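Local atomic coordinates of prolyl-ACP dehydrogenase (PDB entry 4IRN), a protein that oxidises the prolyl group carried on an acyl carrier protein, using FAD as cofactor, in the biosynthesis of the cyanotoxin anatoxin-a. Residues 159-164 with 189-194. Sequence-based numbering, arbitrary orientation.
Sequences SHAATE and GYKHYV. With FAD (flavin-adenine dinucleotide), chain I.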
loop_
_atom_site.group_PDB
_atom_site.type_symbol
_atom_site.label_atom_id
_atom_site.label_comp_id
_atom_site.label_asym_id
_atom_site.label_seq_id
_atom_site.Cartn_x
_atom_site.Cartn_y
_atom_site.Cartn_z
ATOM N N SER A 159 0.642 36.653 -10.383
ATOM C CA SER A 159 -0.089 35.459 -10.758
ATOM C C SER A 159 0.581 34.817 -11.957
ATOM O O SER A 159 1.172 35.508 -12.791
ATOM C CB SER A 159 -1.538 35.797 -11.089
ATOM O OG SER A 159 -2.296 35.980 -9.907
ATOM N N HIS A 160 0.506 33.488 -12.018
ATOM C CA HIS A 160 1.054 32.674 -13.087
ATOM C C HIS A 160 -0.154 32.022 -13.764
ATOM O O HIS A 160 -0.822 31.191 -13.147
ATOM C CB HIS A 160 2.039 31.642 -12.499
ATOM C CG HIS A 160 2.582 30.640 -13.476
ATOM N ND1 HIS A 160 1.935 29.425 -13.676
ATOM C CD2 HIS A 160 3.670 30.688 -14.267
ATOM C CE1 HIS A 160 2.661 28.778 -14.568
ATOM N NE2 HIS A 160 3.708 29.497 -14.956
ATOM N N ALA A 161 -0.494 32.473 -14.991
ATOM C CA ALA A 161 -1.630 31.946 -15.755
ATOM C C ALA A 161 -1.154 31.202 -16.993
ATOM O O ALA A 161 -0.774 31.816 -17.997
ATOM C CB ALA A 161 -2.593 33.059 -16.130
ATOM N N ALA A 162 -1.129 29.854 -16.881
ATOM C CA ALA A 162 -0.682 28.946 -17.935
ATOM C C ALA A 162 -1.737 27.932 -18.307
ATOM O O ALA A 162 -1.988 27.755 -19.491
ATOM C CB ALA A 162 0.594 28.247 -17.521
ATOM N N THR A 163 -2.367 27.276 -17.311
ATOM C CA THR A 163 -3.396 26.242 -17.521
ATOM C C THR A 163 -4.673 26.772 -18.205
ATOM O O THR A 163 -5.029 27.930 -18.008
ATOM C CB THR A 163 -3.694 25.500 -16.204
ATOM O OG1 THR A 163 -4.418 24.305 -16.484
ATOM C CG2 THR A 163 -4.504 26.325 -15.236
ATOM N N GLU A 164 -5.346 25.921 -18.993
ATOM C CA GLU A 164 -6.589 26.192 -19.740
ATOM C C GLU A 164 -7.560 24.989 -19.658
ATOM O O GLU A 164 -7.100 23.880 -19.398
ATOM C CB GLU A 164 -6.262 26.460 -21.217
ATOM C CG GLU A 164 -5.329 27.626 -21.457
ATOM C CD GLU A 164 -5.080 27.970 -22.910
ATOM O OE1 GLU A 164 -4.178 28.799 -23.163
ATOM O OE2 GLU A 164 -5.783 27.428 -23.794
ATOM N N GLY A 189 -7.837 34.549 -25.201
ATOM C CA GLY A 189 -7.889 33.216 -24.606
ATOM C C GLY A 189 -8.576 33.143 -23.260
ATOM O O GLY A 189 -9.101 34.143 -22.758
ATOM N N TYR A 190 -8.587 31.945 -22.672
ATOM C CA TYR A 190 -9.207 31.703 -21.370
ATOM C C TYR A 190 -8.298 30.827 -20.530
ATOM O O TYR A 190 -7.817 29.794 -21.002
ATOM C CB TYR A 190 -10.619 31.111 -21.544
ATOM C CG TYR A 190 -11.252 30.457 -20.331
ATOM C CD1 TYR A 190 -11.555 31.195 -19.186
ATOM C CD2 TYR A 190 -11.661 29.137 -20.371
ATOM C CE1 TYR A 190 -12.189 30.610 -18.087
ATOM C CE2 TYR A 190 -12.334 28.554 -19.301
ATOM C CZ TYR A 190 -12.595 29.294 -18.159
ATOM O OH TYR A 190 -13.236 28.699 -17.102
ATOM N N LYS A 191 -8.009 31.286 -19.310
ATOM C CA LYS A 191 -7.157 30.568 -18.368
ATOM C C LYS A 191 -7.957 30.253 -17.125
ATOM O O LYS A 191 -8.428 31.190 -16.457
ATOM C CB LYS A 191 -5.904 31.378 -17.972
ATOM C CG LYS A 191 -4.979 31.799 -19.110
ATOM C CD LYS A 191 -4.091 30.686 -19.597
ATOM C CE LYS A 191 -3.136 31.123 -20.680
ATOM N NZ LYS A 191 -2.367 29.958 -21.201
ATOM N N HIS A 192 -8.149 28.960 -16.836
ATOM C CA HIS A 192 -8.815 28.598 -15.610
ATOM C C HIS A 192 -7.758 28.363 -14.531
ATOM O O HIS A 192 -6.588 28.203 -14.877
ATOM C CB HIS A 192 -9.821 27.445 -15.804
ATOM C CG HIS A 192 -9.293 26.064 -16.103
ATOM N ND1 HIS A 192 -7.934 25.804 -16.172
ATOM C CD2 HIS A 192 -9.961 24.909 -16.305
ATOM C CE1 HIS A 192 -7.832 24.501 -16.411
ATOM N NE2 HIS A 192 -9.023 23.921 -16.507
ATOM N N TYR A 193 -8.137 28.458 -13.251
ATOM C CA TYR A 193 -7.228 28.342 -12.093
ATOM C C TYR A 193 -6.040 29.326 -12.150
ATOM O O TYR A 193 -4.981 28.984 -12.683
ATOM C CB TYR A 193 -6.738 26.896 -11.826
ATOM C CG TYR A 193 -7.810 25.836 -11.943
ATOM C CD1 TYR A 193 -8.860 25.775 -11.033
ATOM C CD2 TYR A 193 -7.767 24.880 -12.954
ATOM C CE1 TYR A 193 -9.861 24.811 -11.148
ATOM C CE2 TYR A 193 -8.753 23.901 -13.069
ATOM C CZ TYR A 193 -9.795 23.865 -12.161
ATOM O OH TYR A 193 -10.770 22.902 -12.277
ATOM N N VAL A 194 -6.221 30.546 -11.623
ATOM C CA VAL A 194 -5.158 31.556 -11.605
ATOM C C VAL A 194 -4.961 32.016 -10.151
ATOM O O VAL A 194 -5.631 32.945 -9.703
ATOM C CB VAL A 194 -5.412 32.736 -12.602
ATOM C CG1 VAL A 194 -4.233 33.701 -12.636
ATOM C CG2 VAL A 194 -5.722 32.234 -14.011
HETATM P PA FAD I . -6.274 17.074 -16.419
HETATM O O1A FAD I . -4.978 17.629 -16.860
HETATM O O2A FAD I . -7.578 17.391 -17.133
HETATM O O5B FAD I . -6.217 15.497 -16.461
HETATM C C5B FAD I . -7.318 14.723 -15.958
HETATM C C4B FAD I . -6.758 13.529 -15.233
HETATM O O4B FAD I . -6.144 12.641 -16.180
HETATM C C3B FAD I . -5.728 13.848 -14.148
HETATM O O3B FAD I . -6.209 13.388 -12.894
HETATM C C2B FAD I . -4.431 13.146 -14.582
HETATM O O2B FAD I . -3.983 12.278 -13.552
HETATM C C1B FAD I . -4.830 12.289 -15.784
HETATM N N9A FAD I . -3.939 12.419 -16.936
HETATM C C8A FAD I . -3.924 13.435 -17.854
HETATM N N7A FAD I . -2.977 13.326 -18.755
HETATM C C5A FAD I . -2.321 12.158 -18.411
HETATM C C6A FAD I . -1.206 11.486 -18.969
HETATM N N6A FAD I . -0.539 11.914 -20.042
HETATM N N1A FAD I . -0.793 10.348 -18.368
HETATM C C2A FAD I . -1.460 9.910 -17.297
HETATM N N3A FAD I . -2.525 10.449 -16.697
HETATM C C4A FAD I . -2.908 11.580 -17.293
HETATM N N1 FAD I . -2.440 26.567 -13.137
HETATM C C2 FAD I . -1.842 27.734 -13.556
HETATM O O2 FAD I . -1.460 27.864 -14.719
HETATM N N3 FAD I . -1.683 28.798 -12.671
HETATM C C4 FAD I . -2.083 28.811 -11.356
HETATM O O4 FAD I . -1.891 29.812 -10.667
HETATM C C4X FAD I . -2.727 27.575 -10.908
HETATM N N5 FAD I . -3.169 27.520 -9.672
HETATM C C5X FAD I . -3.840 26.362 -9.276
HETATM C C6 FAD I . -4.313 26.289 -7.962
HETATM C C7 FAD I . -4.973 25.158 -7.493
HETATM C C7M FAD I . -5.386 25.081 -6.046
HETATM C C8 FAD I . -5.188 24.072 -8.370
HETATM C C8M FAD I . -5.891 22.820 -7.915
HETATM C C9 FAD I . -4.735 24.149 -9.680
HETATM C C9A FAD I . -4.057 25.268 -10.155
HETATM N N10 FAD I . -3.563 25.369 -11.486
HETATM C C10 FAD I . -2.882 26.491 -11.885
HETATM C "C1'" FAD I . -3.870 24.288 -12.450
HETATM C "C2'" FAD I . -3.174 23.002 -12.028
HETATM O "O2'" FAD I . -1.788 23.021 -12.360
HETATM C "C3'" FAD I . -3.887 21.788 -12.622
HETATM O "O3'" FAD I . -4.475 21.027 -11.569
HETATM C "C4'" FAD I . -2.996 20.879 -13.470
HETATM O "O4'" FAD I . -2.444 21.620 -14.561
HETATM C "C5'" FAD I . -3.699 19.616 -13.932
HETATM O "O5'" FAD I . -4.745 19.931 -14.865
HETATM P P FAD I . -6.217 19.323 -14.652
HETATM O O1P FAD I . -6.603 19.305 -13.220
HETATM O O2P FAD I . -6.916 20.214 -15.650
HETATM O O3P FAD I . -6.436 17.770 -14.970
#
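S159 meets V194 through carbon, its CB lying 3.7 Å from V194 CG1, while its hydroxyl turns to the carbonyl of T195. At H160 the backbone takes up the flavin: its carbonyl O accepts the isoalloxazine N3-H at 2.6 Å from FAD N3. The H160 side chain leaves on the side away from 189-194, and the ring edge near ND1 faces the same N3. A161 returns to the apolar theme, its methyl resting against both branches of V194 and alongside CG of K191. Beyond it the strand gives way to a turn in which the amides of A162 and T163 converge on FAD O2; the bond from T163 N to O2, 2.8 Å, is nearly straight at 173°. Two N-H groups on one oxygen would probably favour electron density at the pyrimidine end of the flavin. The K191 chain bends at chi2 (-78°) and sends NZ to A162 O at 2.8 Å, from above the carbonyl plane. T163 presents OG1 to the edge of the H192 ring, in its plane, and T163 OG1 is hydrogen-bonded to the carbonyl O of A167. E164 C lies over one face of that imidazole, toward the rim, and CE2 of Y193 over the centre of the opposite face; Y193 CB packs 3.5 Å from FAD N10. E164 OE1 takes K191 NZ at 2.9 Å, a salt bridge on the anti lone pair. F206 O is a third partner of NZ; T176 OG1 is a second one of OE1, and K175 N holds OE2.

The example illustrates how backbone groups of a strand end and the following loop read the flavin's pyrimidine edge while side chains of 189-194 brace them; as in other acyl-CoA dehydrogenases, the middle domain supplies these groups. Strand 158-161 is an outer strand, within this chain, of a mixed sheet, parallel to strand 202-208; strand 184-191 lies between strands 177-181 and 249-257 of a separate antiparallel sheet, and helices 118-138 and 268-282 pack against H160.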